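Local coordinates for protein probable chitinase (Chromobacterium violaceum, PDB 5JH8) that probably binds chitin and, as a member of glycoside hydrolase family 18, is expected to hydrolyse it, at residues L5-G10 against S295-G300; L18-A23 against E302-W307; W76-A81 against A114-D119; A83-A88 against N121-F126. All coordinates share one frame; numbering follows the deposited sequence.

Contact 1 of 4, residues L5-G10 against S295-G300; sequences LAYYSG and SLYALG. With HIS (histidine), chain F; 6KY ((2S)-2-(dimethylamino)-4-(methylselanyl)butanoic acid), chain E.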
loop_
_atom_site.group_PDB
_atom_site.type_symbol
_atom_site.label_atom_id
_atom_site.label_comp_id
_atom_site.label_asym_id
_atom_site.label_seq_id
_atom_site.Cartn_x
_atom_site.Cartn_y
_atom_site.Cartn_z
ATOM N N LEU A 5 4.564 -2.715 -8.343
ATOM C CA LEU A 5 5.197 -2.845 -7.037
ATOM C C LEU A 5 4.389 -3.808 -6.187
ATOM O O LEU A 5 3.263 -3.503 -5.795
ATOM C CB LEU A 5 5.271 -1.476 -6.359
ATOM C CG LEU A 5 5.872 -1.457 -4.956
ATOM C CD1 LEU A 5 7.374 -1.750 -4.983
ATOM C CD2 LEU A 5 5.612 -0.098 -4.326
ATOM N N ALA A 6 4.967 -4.958 -5.871
ATOM C CA ALA A 6 4.333 -5.914 -4.975
ATOM C C ALA A 6 4.820 -5.688 -3.550
ATOM O O ALA A 6 5.967 -5.338 -3.323
ATOM C CB ALA A 6 4.674 -7.339 -5.424
ATOM N N TYR A 7 3.940 -5.926 -2.583
ATOM C CA TYR A 7 4.267 -5.848 -1.161
ATOM C C TYR A 7 4.561 -7.243 -0.614
ATOM O O TYR A 7 3.716 -8.136 -0.667
ATOM C CB TYR A 7 3.155 -5.144 -0.351
ATOM C CG TYR A 7 3.384 -3.652 -0.364
ATOM C CD1 TYR A 7 3.051 -2.890 -1.452
ATOM C CD2 TYR A 7 4.099 -3.042 0.658
ATOM C CE1 TYR A 7 3.382 -1.570 -1.519
ATOM C CE2 TYR A 7 4.412 -1.710 0.615
ATOM C CZ TYR A 7 4.081 -0.976 -0.482
ATOM O OH TYR A 7 4.448 0.335 -0.584
ATOM N N TYR A 8 5.787 -7.410 -0.105
ATOM C CA TYR A 8 6.248 -8.637 0.544
ATOM C C TYR A 8 6.249 -8.375 2.044
ATOM O O TYR A 8 7.148 -7.727 2.573
ATOM C CB TYR A 8 7.628 -9.029 0.025
ATOM C CG TYR A 8 8.094 -10.354 0.567
ATOM C CD1 TYR A 8 7.541 -11.518 0.116
ATOM C CD2 TYR A 8 9.071 -10.439 1.552
ATOM C CE1 TYR A 8 7.944 -12.739 0.609
ATOM C CE2 TYR A 8 9.464 -11.668 2.065
ATOM C CZ TYR A 8 8.897 -12.828 1.582
ATOM O OH TYR A 8 9.271 -14.073 2.041
ATOM N N SER A 9 5.259 -8.938 2.738
ATOM C CA SER A 9 4.984 -8.611 4.123
ATOM C C SER A 9 4.683 -9.896 4.881
ATOM O O SER A 9 4.760 -11.000 4.335
ATOM C CB SER A 9 3.810 -7.632 4.209
ATOM O OG SER A 9 3.535 -7.343 5.562
ATOM N N GLY A 10 4.299 -9.743 6.145
ATOM C CA GLY A 10 4.119 -10.870 7.038
ATOM C C GLY A 10 2.797 -11.590 6.868
ATOM O O GLY A 10 1.908 -11.507 7.719
ATOM N N SER A 295 0.611 -0.535 -7.415
ATOM C CA SER A 295 1.106 -1.273 -6.271
ATOM C C SER A 295 0.002 -2.209 -5.797
ATOM O O SER A 295 -1.186 -1.848 -5.847
ATOM C CB SER A 295 1.555 -0.322 -5.160
ATOM O OG SER A 295 0.500 0.472 -4.646
ATOM N N LEU A 296 0.392 -3.408 -5.370
ATOM C CA LEU A 296 -0.531 -4.492 -5.054
ATOM C C LEU A 296 -0.292 -4.934 -3.619
ATOM O O LEU A 296 0.844 -5.257 -3.258
ATOM C CB LEU A 296 -0.333 -5.683 -6.000
ATOM C CG LEU A 296 -0.483 -5.442 -7.523
ATOM C CD1 LEU A 296 -1.739 -4.672 -7.919
ATOM C CD2 LEU A 296 0.749 -4.773 -8.150
ATOM N N TYR A 297 -1.344 -4.978 -2.819
ATOM C CA TYR A 297 -1.209 -5.312 -1.411
ATOM C C TYR A 297 -2.081 -6.528 -1.126
ATOM O O TYR A 297 -3.314 -6.407 -1.126
ATOM C CB TYR A 297 -1.626 -4.136 -0.503
ATOM C CG TYR A 297 -1.180 -4.375 0.918
ATOM C CD1 TYR A 297 -1.973 -5.079 1.802
ATOM C CD2 TYR A 297 0.085 -4.018 1.337
ATOM C CE1 TYR A 297 -1.555 -5.366 3.083
ATOM C CE2 TYR A 297 0.526 -4.328 2.609
ATOM C CZ TYR A 297 -0.306 -5.014 3.476
ATOM O OH TYR A 297 0.071 -5.334 4.757
ATOM N N ALA A 298 -1.508 -7.716 -0.862
ATOM C CA ALA A 298 -0.089 -8.035 -0.714
ATOM C C ALA A 298 0.115 -9.516 -1.119
ATOM O O ALA A 298 -0.825 -10.301 -1.187
ATOM C CB ALA A 298 0.372 -7.840 0.715
ATOM N N LEU A 299 1.374 -9.866 -1.365
ATOM C CA LEU A 299 1.739 -11.224 -1.741
ATOM C C LEU A 299 1.319 -12.223 -0.669
ATOM O O LEU A 299 1.572 -12.046 0.522
ATOM C CB LEU A 299 3.251 -11.300 -1.966
ATOM C CG LEU A 299 3.777 -10.554 -3.194
ATOM C CD1 LEU A 299 5.280 -10.390 -3.066
ATOM C CD2 LEU A 299 3.451 -11.255 -4.529
ATOM N N GLY A 300 0.685 -13.303 -1.110
ATOM C CA GLY A 300 0.200 -14.335 -0.231
ATOM C C GLY A 300 -1.305 -14.337 -0.104
ATOM O O GLY A 300 -1.866 -15.304 0.412
HETATM N N HIS F . -1.823 -1.838 6.244
HETATM C CA HIS F . -0.426 -2.254 6.317
HETATM C C HIS F . -0.090 -2.693 7.735
HETATM O O HIS F . -0.749 -2.304 8.709
HETATM C CB HIS F . 0.499 -1.122 5.861
HETATM C CG HIS F . 0.429 -0.839 4.390
HETATM N ND1 HIS F . 1.404 -0.127 3.724
HETATM C CD2 HIS F . -0.506 -1.153 3.462
HETATM C CE1 HIS F . 1.086 -0.037 2.446
HETATM N NE2 HIS F . -0.080 -0.631 2.263
HETATM O OXT HIS F . 0.853 -3.461 7.930
HETATM N N 6KY E . -4.857 -2.639 4.993
HETATM C CA 6KY E . -4.227 -2.159 6.264
HETATM C C 6KY E . -2.822 -2.712 6.375
HETATM O O 6KY E . -2.645 -3.915 6.535
HETATM C CB 6KY E . -5.048 -2.509 7.522
HETATM C CG 6KY E . -6.423 -1.817 7.520
HETATM SE SE 6KY E . -7.465 -2.104 9.153
HETATM C CE 6KY E . -7.993 -3.943 8.769
HETATM C CN1 6KY E . -5.249 -4.061 5.003
HETATM C CN2 6KY E . -4.006 -2.400 3.803
HETATM O O HOH W 1 3.127 -10.107 1.498
HETATM O O HOH W 2 1.727 -7.726 -3.740
#
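Tyr7 and Tyr297 meet on the ligand side of two parallel strands, 5-8 and 295-297, where the first and last parallel strands of the family 18 barrel pair. Leu296 sits astride the seam: its N donates to Leu5 O at 2.9 Å, and its O accepts a hydrogen bond from Tyr7 N at 3.2 Å. A water joins Tyr7 N and Leu296 O as well. One step on, Leu299 N reaches Tyr7 O, past the cis peptide that precedes Ala298.

The side chains carry the rest. Tyr297 holds CG anti to its backbone N (chi1 -167°), and the side chains of Tyr7 and Tyr297 cross at about a right angle. Tyr7 CB touches Tyr297 CD2 at 3.7 Å, while the two ring planes lie 48° apart in an oblique pair. Ala298 CB sits over the centre of one Tyr297 face; over the opposite face, nearer the rim, comes CD2 of the bound histidine, 3.4 Å from Tyr297 CE2. The same imidazole offers CE1 to a face of Tyr7, whose edge receives Leu296 O in plane. Behind the seam Leu299 CD1 packs on Ala6 CB at 3.9 Å and also meets the edge of the Tyr8 ring at CD1.

Hydroxyls are tied down outside the pair: Tyr7 OH to Asn109, Tyr297 OH to Tyr11, Ser295 OG to Asn214 O. With backbone groups paired and hydroxyls held, both tyrosines turn a face to the bound histidine, an arrangement consistent with a pocket suited to the flat faces of sugar rings.

Contact 2 of 4, residues L18-A23 against E302-W307; sequences LTRYAA and EDDAFW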
loop_
_atom_site.group_PDB
_atom_site.type_symbol
_atom_site.label_atom_id
_atom_site.label_comp_id
_atom_site.label_asym_id
_atom_site.label_seq_id
_atom_site.Cartn_x
_atom_site.Cartn_y
_atom_site.Cartn_z
ATOM N N LEU A 18 5.827 -14.620 -3.917
ATOM C CA LEU A 18 6.960 -13.848 -4.427
ATOM C C LEU A 18 7.604 -14.585 -5.594
ATOM O O LEU A 18 7.893 -14.012 -6.646
ATOM C CB LEU A 18 7.997 -13.662 -3.300
ATOM C CG LEU A 18 9.204 -12.808 -3.655
ATOM C CD1 LEU A 18 8.871 -11.329 -3.629
ATOM C CD2 LEU A 18 10.338 -13.107 -2.686
ATOM N N THR A 19 7.863 -15.883 -5.407
ATOM C CA THR A 19 8.535 -16.633 -6.443
ATOM C C THR A 19 7.581 -17.000 -7.571
ATOM O O THR A 19 7.976 -16.976 -8.738
ATOM C CB THR A 19 9.258 -17.855 -5.857
ATOM O OG1 THR A 19 8.317 -18.739 -5.223
ATOM C CG2 THR A 19 10.328 -17.458 -4.860
ATOM N N ARG A 20 6.314 -17.291 -7.273
ATOM C CA ARG A 20 5.390 -17.674 -8.334
ATOM C C ARG A 20 5.108 -16.509 -9.272
ATOM O O ARG A 20 4.944 -16.707 -10.479
ATOM C CB ARG A 20 4.075 -18.191 -7.751
ATOM C CG ARG A 20 3.153 -18.785 -8.791
ATOM C CD ARG A 20 1.914 -19.411 -8.160
ATOM N NE ARG A 20 1.006 -19.973 -9.155
ATOM C CZ ARG A 20 1.089 -21.208 -9.631
ATOM N NH1 ARG A 20 2.040 -22.031 -9.220
ATOM N NH2 ARG A 20 0.196 -21.627 -10.513
ATOM N N TYR A 21 5.046 -15.286 -8.741
ATOM C CA TYR A 21 4.532 -14.145 -9.489
ATOM C C TYR A 21 5.626 -13.181 -9.940
ATOM O O TYR A 21 5.335 -12.063 -10.368
ATOM C CB TYR A 21 3.405 -13.454 -8.709
ATOM C CG TYR A 21 2.247 -14.393 -8.477
ATOM C CD1 TYR A 21 1.616 -15.011 -9.553
ATOM C CD2 TYR A 21 1.780 -14.680 -7.199
ATOM C CE1 TYR A 21 0.584 -15.891 -9.368
ATOM C CE2 TYR A 21 0.735 -15.542 -6.995
ATOM C CZ TYR A 21 0.144 -16.149 -8.085
ATOM O OH TYR A 21 -0.905 -17.004 -7.849
ATOM N N ALA A 22 6.879 -13.602 -9.887
ATOM C CA ALA A 22 8.000 -12.720 -10.193
ATOM C C ALA A 22 8.137 -12.346 -11.671
ATOM O O ALA A 22 9.016 -11.543 -11.995
ATOM C CB ALA A 22 9.304 -13.366 -9.723
ATOM N N ALA A 23 7.338 -12.914 -12.566
ATOM C CA ALA A 23 7.246 -12.412 -13.928
ATOM C C ALA A 23 6.159 -11.358 -14.080
ATOM O O ALA A 23 6.061 -10.750 -15.149
ATOM C CB ALA A 23 6.991 -13.563 -14.915
ATOM N N GLU A 302 -3.382 -13.811 -2.801
ATOM C CA GLU A 302 -3.918 -13.850 -4.154
ATOM C C GLU A 302 -3.830 -15.245 -4.766
ATOM O O GLU A 302 -3.354 -16.196 -4.154
ATOM C CB GLU A 302 -3.225 -12.796 -5.020
ATOM C CG GLU A 302 -1.849 -13.165 -5.588
ATOM C CD GLU A 302 -0.695 -13.029 -4.627
ATOM O OE1 GLU A 302 -0.709 -13.639 -3.529
ATOM O OE2 GLU A 302 0.290 -12.331 -4.975
ATOM N N ASP A 303 -4.316 -15.340 -5.996
ATOM C CA ASP A 303 -4.129 -16.511 -6.834
ATOM C C ASP A 303 -3.810 -16.022 -8.243
ATOM O O ASP A 303 -3.656 -14.824 -8.481
ATOM C CB ASP A 303 -5.329 -17.463 -6.766
ATOM C CG ASP A 303 -6.613 -16.833 -7.239
ATOM O OD1 ASP A 303 -6.563 -15.979 -8.149
ATOM O OD2 ASP A 303 -7.675 -17.171 -6.653
ATOM N N ASP A 304 -3.700 -16.954 -9.193
ATOM C CA ASP A 304 -3.217 -16.590 -10.522
ATOM C C ASP A 304 -4.140 -15.590 -11.207
ATOM O O ASP A 304 -3.670 -14.747 -11.971
ATOM C CB ASP A 304 -3.076 -17.833 -11.398
ATOM C CG ASP A 304 -1.967 -18.768 -10.964
ATOM O OD1 ASP A 304 -1.215 -18.466 -10.024
ATOM O OD2 ASP A 304 -1.870 -19.826 -11.615
ATOM N N ALA A 305 -5.447 -15.642 -10.927
ATOM C CA ALA A 305 -6.375 -14.743 -11.603
ATOM C C ALA A 305 -6.167 -13.295 -11.206
ATOM O O ALA A 305 -6.466 -12.393 -11.991
ATOM C CB ALA A 305 -7.820 -15.132 -11.317
ATOM N N PHE A 306 -5.653 -13.042 -9.997
ATOM C CA PHE A 306 -5.361 -11.679 -9.599
ATOM C C PHE A 306 -4.312 -11.066 -10.508
ATOM O O PHE A 306 -4.505 -9.975 -11.061
ATOM C CB PHE A 306 -4.877 -11.664 -8.144
ATOM C CG PHE A 306 -4.543 -10.287 -7.652
ATOM C CD1 PHE A 306 -5.549 -9.436 -7.221
ATOM C CD2 PHE A 306 -3.230 -9.839 -7.597
ATOM C CE1 PHE A 306 -5.251 -8.172 -6.763
ATOM C CE2 PHE A 306 -2.929 -8.569 -7.135
ATOM C CZ PHE A 306 -3.951 -7.749 -6.691
ATOM N N TRP A 307 -3.177 -11.750 -10.662
ATOM C CA TRP A 307 -2.117 -11.206 -11.495
ATOM C C TRP A 307 -2.487 -11.185 -12.972
ATOM O O TRP A 307 -2.044 -10.288 -13.689
ATOM C CB TRP A 307 -0.799 -11.933 -11.220
ATOM C CG TRP A 307 -0.225 -11.555 -9.888
ATOM C CD1 TRP A 307 -0.230 -12.314 -8.748
ATOM C CD2 TRP A 307 0.397 -10.314 -9.543
ATOM N NE1 TRP A 307 0.347 -11.610 -7.713
ATOM C CE2 TRP A 307 0.753 -10.390 -8.179
ATOM C CE3 TRP A 307 0.679 -9.143 -10.245
ATOM C CZ2 TRP A 307 1.393 -9.344 -7.521
ATOM C CZ3 TRP A 307 1.310 -8.112 -9.594
ATOM C CH2 TRP A 307 1.668 -8.224 -8.252
#
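Tyr21 is the residue at which the chain leaves helix 14-20, and its CA lies 7.5 Å from the CA of Trp307, one turn into helix 304-309. That second helix starts after Asp303, the N-cap, whose OD1 accepts a weak capping bond from Ala305 N and also bonds Trp234 NE1.

With CG anti to its carbonyl carbon (chi1 -61°), Tyr21 lays its ring across the indole. Trp307 CD1 stands over the ring centre, only 3.2 Å from Tyr21 CG, which is tight packing. Tyr21 CB in turn makes a CH-pi contact with the five-membered ring. The indole is steadied at its edge, where NE1 donates to the anti lone pair of Glu302 OE2 at 2.8 Å.

Asp304 OD1 is gripped twice: Tyr21 OH donates to its anti lone pair at 2.6 Å, and Arg20 NE to its syn lone pair at 2.8 Å. Arg20 NH2 takes OD2, also syn, at 3.0 Å, making a side-on salt bridge with guanidinium and carboxylate nearly coplanar.

Inward, Trp307 touches Leu296 of strand 293-297 and Val4 of strand 3-8, whereas Leu18 leans on Phe55 of helix 50-58.

Contact 3 of 4, residues W76-A81 against A114-D119; sequences WSADIA and AVAQGD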
loop_
_atom_site.group_PDB
_atom_site.type_symbol
_atom_site.label_atom_id
_atom_site.label_comp_id
_atom_site.label_asym_id
_atom_site.label_seq_id
_atom_site.Cartn_x
_atom_site.Cartn_y
_atom_site.Cartn_z
ATOM N N TRP A 76 1.078 1.638 15.301
ATOM C CA TRP A 76 1.537 2.839 14.623
ATOM C C TRP A 76 1.790 3.928 15.652
ATOM O O TRP A 76 0.990 4.119 16.569
ATOM C CB TRP A 76 0.490 3.323 13.620
ATOM C CG TRP A 76 0.267 2.413 12.477
ATOM C CD1 TRP A 76 -0.831 1.644 12.245
ATOM C CD2 TRP A 76 1.164 2.175 11.383
ATOM N NE1 TRP A 76 -0.675 0.942 11.078
ATOM C CE2 TRP A 76 0.539 1.254 10.527
ATOM C CE3 TRP A 76 2.435 2.654 11.045
ATOM C CZ2 TRP A 76 1.135 0.810 9.357
ATOM C CZ3 TRP A 76 3.018 2.211 9.860
ATOM C CH2 TRP A 76 2.373 1.296 9.050
ATOM N N SER A 77 2.899 4.646 15.492
ATOM C CA SER A 77 3.334 5.622 16.486
ATOM C C SER A 77 3.542 7.003 15.870
ATOM O O SER A 77 4.550 7.251 15.194
ATOM C CB SER A 77 4.609 5.148 17.158
ATOM O OG SER A 77 5.122 6.173 17.977
ATOM N N ALA A 78 2.619 7.917 16.162
ATOM C CA ALA A 78 2.825 9.308 15.788
ATOM C C ALA A 78 4.083 9.868 16.437
ATOM O O ALA A 78 4.785 10.685 15.831
ATOM C CB ALA A 78 1.609 10.142 16.198
ATOM N N ASP A 79 4.396 9.428 17.659
ATOM C CA ASP A 79 5.582 9.923 18.356
ATOM C C ASP A 79 6.869 9.534 17.632
ATOM O O ASP A 79 7.799 10.343 17.539
ATOM C CB ASP A 79 5.608 9.411 19.796
ATOM C CG ASP A 79 4.586 10.097 20.693
ATOM O OD1 ASP A 79 4.049 11.159 20.303
ATOM O OD2 ASP A 79 4.327 9.576 21.797
ATOM N N ILE A 80 6.960 8.296 17.128
ATOM C CA ILE A 80 8.146 7.905 16.369
ATOM C C ILE A 80 8.268 8.752 15.109
ATOM O O ILE A 80 9.354 9.235 14.770
ATOM C CB ILE A 80 8.137 6.396 16.063
ATOM C CG1 ILE A 80 8.420 5.608 17.337
ATOM C CG2 ILE A 80 9.183 6.054 14.998
ATOM C CD1 ILE A 80 8.278 4.109 17.194
ATOM N N ALA A 81 7.162 8.945 14.387
ATOM C CA ALA A 81 7.243 9.765 13.184
ATOM C C ALA A 81 7.681 11.182 13.519
ATOM O O ALA A 81 8.477 11.784 12.796
ATOM C CB ALA A 81 5.913 9.754 12.431
ATOM N N ALA A 114 -0.283 7.263 10.512
ATOM C CA ALA A 114 -0.661 7.988 11.715
ATOM C C ALA A 114 0.282 9.158 11.987
ATOM O O ALA A 114 0.451 9.579 13.142
ATOM C CB ALA A 114 -0.766 7.060 12.929
ATOM N N VAL A 115 0.862 9.732 10.929
ATOM C CA VAL A 115 1.599 10.973 11.105
ATOM C C VAL A 115 0.636 12.024 11.636
ATOM O O VAL A 115 -0.444 12.239 11.066
ATOM C CB VAL A 115 2.267 11.403 9.790
ATOM C CG1 VAL A 115 2.853 12.796 9.900
ATOM C CG2 VAL A 115 3.341 10.404 9.380
ATOM N N ALA A 116 1.016 12.675 12.739
ATOM C CA ALA A 116 0.152 13.667 13.372
ATOM C C ALA A 116 -0.022 14.882 12.473
ATOM O O ALA A 116 0.904 15.305 11.780
ATOM C CB ALA A 116 0.758 14.127 14.696
ATOM N N GLN A 117 -1.217 15.469 12.500
ATOM C CA GLN A 117 -1.470 16.635 11.660
ATOM C C GLN A 117 -0.474 17.754 11.940
ATOM O O GLN A 117 -0.060 18.468 11.019
ATOM C CB GLN A 117 -2.916 17.105 11.789
ATOM C CG GLN A 117 -3.357 17.494 13.187
ATOM C CD GLN A 117 -4.846 17.755 13.241
ATOM O OE1 GLN A 117 -5.467 18.046 12.223
ATOM N NE2 GLN A 117 -5.430 17.620 14.425
ATOM N N GLY A 118 -0.056 17.910 13.196
ATOM C CA GLY A 118 0.909 18.946 13.520
ATOM C C GLY A 118 2.292 18.718 12.950
ATOM O O GLY A 118 3.130 19.624 12.995
ATOM N N ASP A 119 2.548 17.528 12.426
ATOM C CA ASP A 119 3.840 17.175 11.850
ATOM C C ASP A 119 3.869 17.279 10.335
ATOM O O ASP A 119 4.837 16.830 9.728
ATOM C CB ASP A 119 4.242 15.769 12.284
ATOM C CG ASP A 119 4.764 15.739 13.698
ATOM O OD1 ASP A 119 5.549 16.650 14.047
ATOM O OD2 ASP A 119 4.383 14.828 14.466
HETATM O O HOH W 3 3.539 12.284 13.802
#
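A water oxygen stands between Ala78, Ala116 and Asp119, bound to all three. It donates to Ala78 O at 2.9 Å and to Asp119 OD2 at 2.8 Å, and accepts from Ala116 N at 2.8 Å, so that it is the polar link between segments that share no direct hydrogen bond. The other carboxylate oxygen, Asp119 OD1, is held by His82 ND1 and Asn122 ND2.

Around the water the contact is made by small side chains. Ala78 CB presses against Ala114 O at 3.3 Å and faces Ala116 CB more loosely. One turn further along the helix, Ala81 CB meets Val115 CG2 at 4.0 Å, the methyl that stands anti to its own carbonyl carbon.

Both segments lie in connections that follow strands 63-68 and 107-111 of the family 18 TIM barrel, on the ligand side, the first running into helix 78-85. Asp111 and Glu113, which lie just ahead of 114-119 and line the histidine pocket, are consistent with the Asp-x-Glu end of the family signature.

Trp76 belongs to that pocket too. Its CB touches Ala114 CB at 4.0 Å; from there CG stands anti to the carbonyl carbon (chi1 -66°), and the indole leads away from 114-119 to touch the bound histidine. Next in the chain, Ser77 N-caps helix 78-85: its OG accepts from Ile80 N at 2.9 Å, a bond close to straight at 163°.

Contact 4 of 4, residues A83-A88 against N121-F126; sequences AVSTSA and NNFSHF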
loop_
_atom_site.group_PDB
_atom_site.type_symbol
_atom_site.label_atom_id
_atom_site.label_comp_id
_atom_site.label_asym_id
_atom_site.label_seq_id
_atom_site.Cartn_x
_atom_site.Cartn_y
_atom_site.Cartn_z
ATOM N N ALA A 83 9.567 12.175 16.110
ATOM C CA ALA A 83 10.976 12.168 16.498
ATOM C C ALA A 83 11.887 12.026 15.279
ATOM O O ALA A 83 12.843 12.784 15.120
ATOM C CB ALA A 83 11.221 11.042 17.503
ATOM N N VAL A 84 11.592 11.067 14.396
ATOM C CA VAL A 84 12.396 10.857 13.193
ATOM C C VAL A 84 12.396 12.103 12.324
ATOM O O VAL A 84 13.390 12.408 11.656
ATOM C CB VAL A 84 11.832 9.625 12.451
ATOM C CG1 VAL A 84 12.303 9.565 10.998
ATOM C CG2 VAL A 84 12.189 8.367 13.218
ATOM N N SER A 85 11.280 12.828 12.296
ATOM C CA SER A 85 11.176 14.009 11.455
ATOM C C SER A 85 11.790 15.245 12.091
ATOM O O SER A 85 11.901 16.273 11.416
ATOM C CB SER A 85 9.713 14.300 11.132
ATOM O OG SER A 85 9.112 13.245 10.409
ATOM N N THR A 86 12.171 15.181 13.362
ATOM C CA THR A 86 12.715 16.353 14.038
ATOM C C THR A 86 14.040 16.000 14.713
ATOM O O THR A 86 15.101 16.047 14.081
ATOM C CB THR A 86 11.697 16.956 15.027
ATOM O OG1 THR A 86 11.358 16.002 16.033
ATOM C CG2 THR A 86 10.437 17.400 14.322
ATOM N N SER A 87 13.980 15.605 15.985
ATOM C CA SER A 87 15.192 15.476 16.788
ATOM C C SER A 87 16.132 14.392 16.283
ATOM O O SER A 87 17.353 14.517 16.440
ATOM C CB SER A 87 14.815 15.214 18.249
ATOM O OG SER A 87 13.976 14.078 18.379
ATOM N N ALA A 88 15.602 13.320 15.698
ATOM C CA ALA A 88 16.417 12.204 15.233
ATOM C C ALA A 88 16.552 12.189 13.718
ATOM O O ALA A 88 16.919 11.159 13.140
ATOM C CB ALA A 88 15.868 10.869 15.737
ATOM N N ASN A 121 4.588 19.699 8.165
ATOM C CA ASN A 121 5.794 20.291 7.597
ATOM C C ASN A 121 7.060 19.573 8.059
ATOM O O ASN A 121 8.032 19.483 7.303
ATOM C CB ASN A 121 5.868 21.781 7.909
ATOM C CG ASN A 121 4.793 22.584 7.197
ATOM O OD1 ASN A 121 4.173 22.119 6.235
ATOM N ND2 ASN A 121 4.567 23.807 7.671
ATOM N N ASN A 122 7.074 19.047 9.285
ATOM C CA ASN A 122 8.215 18.262 9.749
ATOM C C ASN A 122 8.414 17.040 8.875
ATOM O O ASN A 122 9.534 16.722 8.476
ATOM C CB ASN A 122 7.990 17.816 11.194
ATOM C CG ASN A 122 8.041 18.955 12.180
ATOM O OD1 ASN A 122 8.733 19.955 11.966
ATOM N ND2 ASN A 122 7.324 18.801 13.292
ATOM N N PHE A 123 7.329 16.328 8.579
ATOM C CA PHE A 123 7.419 15.116 7.773
ATOM C C PHE A 123 7.847 15.447 6.342
ATOM O O PHE A 123 8.695 14.755 5.761
ATOM C CB PHE A 123 6.081 14.370 7.828
ATOM C CG PHE A 123 6.109 13.048 7.107
ATOM C CD1 PHE A 123 7.034 12.070 7.439
ATOM C CD2 PHE A 123 5.222 12.789 6.080
ATOM C CE1 PHE A 123 7.061 10.858 6.748
ATOM C CE2 PHE A 123 5.237 11.566 5.399
ATOM C CZ PHE A 123 6.158 10.609 5.732
ATOM N N SER A 124 7.290 16.512 5.763
ATOM C CA SER A 124 7.712 16.925 4.430
ATOM C C SER A 124 9.204 17.196 4.410
ATOM O O SER A 124 9.898 16.819 3.459
ATOM C CB SER A 124 6.967 18.189 4.020
ATOM O OG SER A 124 5.597 17.897 3.880
ATOM N N HIS A 125 9.705 17.870 5.451
ATOM C CA HIS A 125 11.120 18.205 5.506
ATOM C C HIS A 125 11.975 16.952 5.624
ATOM O O HIS A 125 12.982 16.812 4.922
ATOM C CB HIS A 125 11.399 19.174 6.656
ATOM C CG HIS A 125 12.827 19.604 6.727
ATOM N ND1 HIS A 125 13.679 19.145 7.703
ATOM C CD2 HIS A 125 13.570 20.395 5.920
ATOM C CE1 HIS A 125 14.880 19.661 7.518
ATOM N NE2 HIS A 125 14.841 20.428 6.444
ATOM N N PHE A 126 11.563 16.012 6.478
ATOM C CA PHE A 126 12.271 14.737 6.591
ATOM C C PHE A 126 12.372 14.048 5.241
ATOM O O PHE A 126 13.446 13.573 4.855
ATOM C CB PHE A 126 11.555 13.853 7.611
ATOM C CG PHE A 126 11.963 12.393 7.579
ATOM C CD1 PHE A 126 13.253 11.994 7.869
ATOM C CD2 PHE A 126 11.035 11.407 7.262
ATOM C CE1 PHE A 126 13.595 10.648 7.829
ATOM C CE2 PHE A 126 11.382 10.078 7.231
ATOM C CZ PHE A 126 12.653 9.698 7.512
#
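Phe126 reaches from helix 120-135 toward the last turn of helix 78-85, meeting first Ser85 and then Val84. Its CB lies 3.8 Å from Ser85 OG and almost as near to Ser85 CA. From there CG stands anti to the backbone N (chi1 165°). CG and CD2 still have Ser85 OG as their neighbour, while CD1 comes 3.8 Å from the carbonyl oxygen Val84 O. Farther out the partner becomes the methyl Val84 CG1, which is 3.6 Å from Phe126 CE1 and 3.5 Å from CZ at the tip; CE2 has the same methyl as its neighbour, slightly farther off. That methyl hangs over one face of the ring, offset toward the rim, in a CH-pi contact.

The helices joined here are neighbours in the outer layer of the TIM barrel. Between them in sequence comes helix 89-96, which adds Val93 and Leu96 to the surroundings of Phe126. The chain turns toward it straight after Ser85: Ala83 O accepts from both Thr86 N and Ala88 N, which arrive from opposite faces of its plane, and Ala88 is the N-cap of helix 89-96.

Ser85 OG also lies in the plane of the Phe123 ring, 3.8 Å from the edge atom CD1, while its hydrogen bond goes back to Ala81 O. Ser85 CB rests on Asn122 O at 3.6 Å. Thr86 OG1 stands between its own N and carbonyl carbon (chi1 61°) and bonds His82 O, leaving Thr86 CG2 against the amide of Asn122, 3.6 Å from ND2, which is held by Asp119.

From the N terminus, strand 3-8 supplies the first half of contact 1 and helix 14-20 that of contact 2. Helix 78-85 then opens contacts 3 and 4 in turn; each closes a loop of about thirty residues, contact 3 at 114-119 and contact 4 at 121-126, so the two cross. Only near the C terminus do 295-300 and 302-307 complete contacts 1 and 2, which also cross and whose long loops both enclose contacts 3 and 4. Contacts 1 and 2 touch through Leu296 and Trp307, joining the barrel's closing strands to covering helices; contacts 3 and 4 meet at Val115 and Phe123, on the opposite side of the chain's centre from contact 2.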